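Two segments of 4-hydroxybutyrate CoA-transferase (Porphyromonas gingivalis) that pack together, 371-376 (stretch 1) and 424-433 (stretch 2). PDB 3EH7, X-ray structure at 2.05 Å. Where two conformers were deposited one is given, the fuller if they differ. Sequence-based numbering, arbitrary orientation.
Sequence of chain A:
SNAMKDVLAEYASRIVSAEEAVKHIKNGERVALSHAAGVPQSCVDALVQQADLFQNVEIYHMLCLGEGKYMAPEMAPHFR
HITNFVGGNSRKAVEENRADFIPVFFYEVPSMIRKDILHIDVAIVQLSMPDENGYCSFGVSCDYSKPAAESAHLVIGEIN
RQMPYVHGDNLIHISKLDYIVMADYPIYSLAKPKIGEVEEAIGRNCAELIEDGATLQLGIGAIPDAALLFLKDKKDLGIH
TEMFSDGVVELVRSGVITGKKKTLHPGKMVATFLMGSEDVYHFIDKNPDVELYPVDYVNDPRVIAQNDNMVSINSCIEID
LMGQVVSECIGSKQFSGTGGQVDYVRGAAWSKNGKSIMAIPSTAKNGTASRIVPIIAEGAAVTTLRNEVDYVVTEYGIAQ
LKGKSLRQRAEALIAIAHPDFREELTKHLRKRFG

Stretch 1 371-376: RIVPII
Stretch 2 424-433: ELTKHLRKRF

What backbones meet here? Stretch 2 is helical, with phi/psi near -65/-41 from Glu-424 to Arg-432, and its i to i+4 bonds include Leu-429 N to Leu-425 O at 2.9 Å. Stretch 1, running in broadly the same sense, is extended at Ile-372 (-106/110) and Val-373 (-119/148), kinks at Pro-374 (-63/-37) and extends again at Ile-375 (-143/139). The nearest CA pair is Pro-374 CA and Leu-425 CA, 6.1 Å apart, and the contact buries 285 Å² in all.

What does Leu-425 supply at the start of the contact? Its CA-to-CB bond points sideways, but the m,t rotamer (chi1 -72°, chi2 166°) brings the methyls nearer. Leu-425 CD2 lies 3.5 Å from Pro-374 CD and also 3.5 Å from Ile-372 O, while Leu-425 CD1 is 4.0 Å from Ile-372 CG2, on an m,t side chain. The carbon pairs are apolar packing; the approach to Ile-372 O is van der Waals contact.

How does His-428, one turn on, receive the proline? The CA-to-CB bonds of both point toward each other's stretch. With chi1 -75° and chi2 85°, His-428 presents a ring face to Pro-374, whose ring is C-gamma endo. Pro-374 CB stands 3.8 Å from the centroid of the His-428 ring, 19° off the normal, a CH-pi contact. The imidazole is tethered within its own helix: His-428 ND1 donates to Glu-424 O at 3.0 Å and 170°.

What closes the contact at Arg-432? Its CA-to-CB bond also points toward stretch 1, and the side chain (chi1 -100°, chi2 162°, chi3 -102°, chi4 -176°) carries the guanidinium past Ile-375 to the carbonyl of Pro-374, which lies at the group's edge, near its plane. Arg-432 NH2 donates to Pro-374 O at 3.2 Å and 143°; a weak bond joins Arg-432 NH1 to Pro-374 O at 3.4 Å and 136°.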

ATOM      1  N   ARG A 371      23.544   3.419  -3.223  1.00 22.24           N
ATOM      2  CA  ARG A 371      22.105   3.409  -2.901  1.00 21.72           C
ATOM      3  C   ARG A 371      21.354   2.140  -3.387  1.00 20.69           C
ATOM      4  O   ARG A 371      20.175   1.943  -3.068  1.00 20.84           O
ATOM      5  CB  ARG A 371      21.416   4.643  -3.457  1.00 20.99           C
ATOM      6  CG  ARG A 371      22.017   5.909  -3.017  1.00 23.19           C
ATOM      7  CD  ARG A 371      21.048   7.078  -3.106  1.00 24.10           C
ATOM      8  NE  ARG A 371      21.757   8.277  -2.658  1.00 26.59           N
ATOM      9  CZ  ARG A 371      21.166   9.383  -2.224  1.00 30.94           C
ATOM     10  NH1 ARG A 371      19.825   9.483  -2.169  1.00 34.07           N
ATOM     11  NH2 ARG A 371      21.913  10.402  -1.836  1.00 31.29           N
ATOM     12  N   ILE A 372      22.020   1.311  -4.179  1.00 19.86           N
ATOM     13  CA  ILE A 372      21.472   0.031  -4.593  1.00 19.12           C
ATOM     14  C   ILE A 372      22.238  -0.983  -3.785  1.00 19.60           C
ATOM     15  O   ILE A 372      23.455  -1.157  -3.952  1.00 19.64           O
ATOM     16  CB  ILE A 372      21.583  -0.169  -6.109  1.00 19.35           C
ATOM     17  CG1 ILE A 372      20.617   0.808  -6.821  1.00 19.79           C
ATOM     18  CG2 ILE A 372      21.295  -1.614  -6.520  1.00 18.62           C
ATOM     19  CD1 ILE A 372      20.716   0.754  -8.394  1.00 22.14           C
ATOM     20  N   VAL A 373      21.542  -1.603  -2.842  1.00 19.20           N
ATOM     21  CA  VAL A 373      22.210  -2.398  -1.837  1.00 19.64           C
ATOM     22  C   VAL A 373      21.751  -3.851  -1.906  1.00 20.02           C
ATOM     23  O   VAL A 373      20.627  -4.140  -2.281  1.00 20.22           O
ATOM     24  CB  VAL A 373      21.981  -1.806  -0.436  1.00 20.25           C
ATOM     25  CG1 VAL A 373      22.610  -0.400  -0.358  1.00 19.55           C
ATOM     26  CG2 VAL A 373      20.471  -1.756  -0.077  1.00 17.64           C
ATOM     27  N   PRO A 374      22.633  -4.783  -1.568  1.00 20.58           N
ATOM     28  CA  PRO A 374      22.185  -6.165  -1.450  1.00 20.84           C
ATOM     29  C   PRO A 374      21.125  -6.364  -0.344  1.00 21.32           C
ATOM     30  O   PRO A 374      20.202  -7.151  -0.523  1.00 22.08           O
ATOM     31  CB  PRO A 374      23.467  -6.932  -1.143  1.00 21.09           C
ATOM     32  CG  PRO A 374      24.455  -5.907  -0.692  1.00 22.22           C
ATOM     33  CD  PRO A 374      24.048  -4.590  -1.210  1.00 20.72           C
ATOM     34  N   ILE A 375      21.259  -5.648   0.772  1.00 20.86           N
ATOM     35  CA  ILE A 375      20.342  -5.762   1.907  1.00 21.06           C
ATOM     36  C   ILE A 375      20.171  -4.364   2.476  1.00 20.26           C
ATOM     37  O   ILE A 375      21.129  -3.602   2.565  1.00 20.06           O
ATOM     38  CB  ILE A 375      20.887  -6.705   3.026  1.00 21.58           C
ATOM     39  CG1 ILE A 375      20.945  -8.142   2.551  1.00 21.79           C
ATOM     40  CG2 ILE A 375      19.988  -6.675   4.269  1.00 22.61           C
ATOM     41  CD1 ILE A 375      22.016  -8.917   3.262  1.00 26.40           C
ATOM     42  N   ILE A 376      18.954  -4.007   2.848  1.00 19.52           N
ATOM     43  CA  ILE A 376      18.736  -2.689   3.440  1.00 19.45           C
ATOM     44  C   ILE A 376      19.540  -2.550   4.727  1.00 19.56           C
ATOM     45  O   ILE A 376      19.980  -3.536   5.303  1.00 19.09           O
ATOM     46  CB  ILE A 376      17.235  -2.389   3.712  1.00 19.40           C
ATOM     47  CG1 ILE A 376      16.658  -3.317   4.809  1.00 20.04           C
ATOM     48  CG2 ILE A 376      16.419  -2.458   2.389  1.00 17.28           C
ATOM     49  CD1 ILE A 376      15.143  -3.026   5.142  1.00 17.30           C
ATOM     50  N   GLU A 424      30.502  -6.528  -6.251  1.00 24.28           N
ATOM     51  CA  GLU A 424      30.015  -7.018  -4.976  1.00 25.00           C
ATOM     52  C   GLU A 424      28.503  -7.302  -5.017  1.00 24.26           C
ATOM     53  O   GLU A 424      28.040  -8.274  -4.434  1.00 23.75           O
ATOM     54  CB  GLU A 424      30.337  -6.022  -3.865  1.00 25.77           C
ATOM     55  CG  GLU A 424      29.708  -6.422  -2.537  1.00 30.34           C
ATOM     56  CD  GLU A 424      30.556  -6.127  -1.304  1.00 35.01           C
ATOM     57  OE1 GLU A 424      31.473  -5.258  -1.352  1.00 37.06           O
ATOM     58  OE2 GLU A 424      30.271  -6.778  -0.271  1.00 38.16           O
ATOM     59  N   LEU A 425      27.733  -6.469  -5.714  1.00 23.40           N
ATOM     60  CA  LEU A 425      26.305  -6.756  -5.878  1.00 22.88           C
ATOM     61  C   LEU A 425      26.096  -8.086  -6.624  1.00 22.83           C
ATOM     62  O   LEU A 425      25.251  -8.905  -6.239  1.00 21.91           O
ATOM     63  CB  LEU A 425      25.580  -5.621  -6.602  1.00 21.92           C
ATOM     64  CG  LEU A 425      25.366  -4.329  -5.814  1.00 21.57           C
ATOM     65  CD1 LEU A 425      24.958  -3.238  -6.800  1.00 18.58           C
ATOM     66  CD2 LEU A 425      24.298  -4.483  -4.664  1.00 19.81           C
ATOM     67  N   THR A 426      26.883  -8.300  -7.675  1.00 23.17           N
ATOM     68  CA  THR A 426      26.786  -9.518  -8.465  1.00 24.00           C
ATOM     69  C   THR A 426      27.119 -10.762  -7.645  1.00 25.32           C
ATOM     70  O   THR A 426      26.553 -11.843  -7.858  1.00 23.71           O
ATOM     71  CB  THR A 426      27.685  -9.432  -9.702  1.00 23.83           C
ATOM     72  OG1 THR A 426      27.202  -8.375 -10.532  1.00 23.97           O
ATOM     73  CG2 THR A 426      27.671 -10.743 -10.502  1.00 23.57           C
ATOM     74  N   LYS A 427      28.033 -10.629  -6.692  1.00 27.28           N
ATOM     75  CA  LYS A 427      28.359 -11.806  -5.913  1.00 29.12           C
ATOM     76  C   LYS A 427      27.234 -12.139  -4.936  1.00 29.96           C
ATOM     77  O   LYS A 427      26.903 -13.304  -4.791  1.00 30.31           O
ATOM     78  CB  LYS A 427      29.758 -11.737  -5.308  1.00 29.79           C
ATOM     79  CG  LYS A 427      29.934 -11.077  -3.975  1.00 31.24           C
ATOM     80  CD  LYS A 427      31.417 -11.210  -3.578  1.00 33.65           C
ATOM     81  CE  LYS A 427      32.322 -10.188  -4.301  1.00 34.84           C
ATOM     82  NZ  LYS A 427      33.658 -10.783  -4.729  1.00 36.68           N
ATOM     83  N   HIS A 428      26.583 -11.140  -4.346  1.00 31.56           N
ATOM     84  CA  HIS A 428      25.353 -11.403  -3.590  1.00 32.87           C
ATOM     85  C   HIS A 428      24.279 -12.029  -4.487  1.00 32.76           C
ATOM     86  O   HIS A 428      23.621 -12.969  -4.094  1.00 32.88           O
ATOM     87  CB  HIS A 428      24.835 -10.142  -2.902  1.00 33.46           C
ATOM     88  CG  HIS A 428      25.640  -9.754  -1.698  1.00 37.48           C
ATOM     89  ND1 HIS A 428      26.796  -8.999  -1.786  1.00 41.17           N
ATOM     90  CD2 HIS A 428      25.478 -10.041  -0.381  1.00 40.31           C
ATOM     91  CE1 HIS A 428      27.301  -8.819  -0.577  1.00 41.12           C
ATOM     92  NE2 HIS A 428      26.520  -9.440   0.294  1.00 42.52           N
ATOM     93  N   LEU A 429      24.118 -11.523  -5.698  1.00 33.31           N
ATOM     94  CA  LEU A 429      23.219 -12.144  -6.663  1.00 33.83           C
ATOM     95  C   LEU A 429      23.552 -13.629  -6.784  1.00 34.69           C
ATOM     96  O   LEU A 429      22.661 -14.466  -6.724  1.00 34.45           O
ATOM     97  CB  LEU A 429      23.333 -11.448  -8.028  1.00 33.60           C
ATOM     98  CG  LEU A 429      22.708 -12.067  -9.284  1.00 33.69           C
ATOM     99  CD1 LEU A 429      21.220 -11.887  -9.307  1.00 33.07           C
ATOM    100  CD2 LEU A 429      23.309 -11.451 -10.535  1.00 34.19           C
ATOM    101  N   ARG A 430      24.839 -13.946  -6.924  1.00 35.77           N
ATOM    102  CA  ARG A 430      25.268 -15.329  -7.174  1.00 36.75           C
ATOM    103  C   ARG A 430      25.093 -16.243  -5.971  1.00 36.48           C
ATOM    104  O   ARG A 430      24.662 -17.370  -6.111  1.00 35.84           O
ATOM    105  CB  ARG A 430      26.717 -15.381  -7.654  1.00 37.35           C
ATOM    106  CG  ARG A 430      26.855 -16.309  -8.822  1.00 40.78           C
ATOM    107  CD  ARG A 430      26.352 -15.637 -10.112  1.00 44.62           C
ATOM    108  NE  ARG A 430      27.456 -14.996 -10.822  1.00 47.99           N
ATOM    109  CZ  ARG A 430      27.349 -14.291 -11.948  1.00 50.06           C
ATOM    110  NH1 ARG A 430      28.455 -13.771 -12.490  1.00 50.66           N
ATOM    111  NH2 ARG A 430      26.162 -14.099 -12.532  1.00 50.15           N
ATOM    112  N   LYS A 431      25.449 -15.743  -4.799  1.00 36.93           N
ATOM    113  CA  LYS A 431      25.194 -16.444  -3.550  0.50 37.32           C
ATOM    114  C   LYS A 431      23.710 -16.802  -3.415  1.00 37.74           C
ATOM    115  O   LYS A 431      23.369 -17.917  -3.012  1.00 37.37           O
ATOM    116  CB  LYS A 431      25.644 -15.585  -2.365  0.50 37.38           C
ATOM    117  CG  LYS A 431      25.440 -16.226  -0.997  0.50 37.62           C
ATOM    118  CD  LYS A 431      26.161 -15.453   0.105  0.50 37.16           C
ATOM    119  CE  LYS A 431      25.672 -14.019   0.203  0.50 36.60           C
ATOM    120  NZ  LYS A 431      26.392 -13.269   1.267  0.50 35.81           N
ATOM    121  N   ARG A 432      22.829 -15.861  -3.763  1.00 38.08           N
ATOM    122  CA  ARG A 432      21.369 -16.071  -3.675  1.00 39.15           C
ATOM    123  C   ARG A 432      20.756 -16.970  -4.752  1.00 39.09           C
ATOM    124  O   ARG A 432      19.963 -17.818  -4.432  1.00 39.33           O
ATOM    125  CB  ARG A 432      20.623 -14.736  -3.715  1.00 39.20           C
ATOM    126  CG  ARG A 432      20.189 -14.229  -2.377  1.00 42.10           C
ATOM    127  CD  ARG A 432      19.863 -12.729  -2.455  1.00 46.33           C
ATOM    128  NE  ARG A 432      20.951 -11.898  -1.913  1.00 49.36           N
ATOM    129  CZ  ARG A 432      20.925 -10.572  -1.785  1.00 49.69           C
ATOM    130  NH1 ARG A 432      21.970  -9.958  -1.254  1.00 50.47           N
ATOM    131  NH2 ARG A 432      19.867  -9.862  -2.176  1.00 50.79           N
ATOM    132  N   PHE A 433      21.078 -16.745  -6.022  1.00 39.70           N
ATOM    133  CA  PHE A 433      20.401 -17.429  -7.138  1.00 40.17           C
ATOM    134  C   PHE A 433      21.334 -18.251  -8.022  1.00 40.86           C
ATOM    135  O   PHE A 433      20.915 -18.697  -9.091  1.00 41.59           O
ATOM    136  CB  PHE A 433      19.681 -16.414  -8.032  1.00 40.10           C
ATOM    137  CG  PHE A 433      18.865 -15.414  -7.277  1.00 39.31           C
ATOM    138  CD1 PHE A 433      17.867 -15.830  -6.407  1.00 38.58           C
ATOM    139  CD2 PHE A 433      19.083 -14.056  -7.443  1.00 39.80           C
ATOM    140  CE1 PHE A 433      17.103 -14.912  -5.719  1.00 37.64           C
ATOM    141  CE2 PHE A 433      18.323 -13.126  -6.749  1.00 37.82           C
ATOM    142  CZ  PHE A 433      17.340 -13.555  -5.885  1.00 37.94           C
TER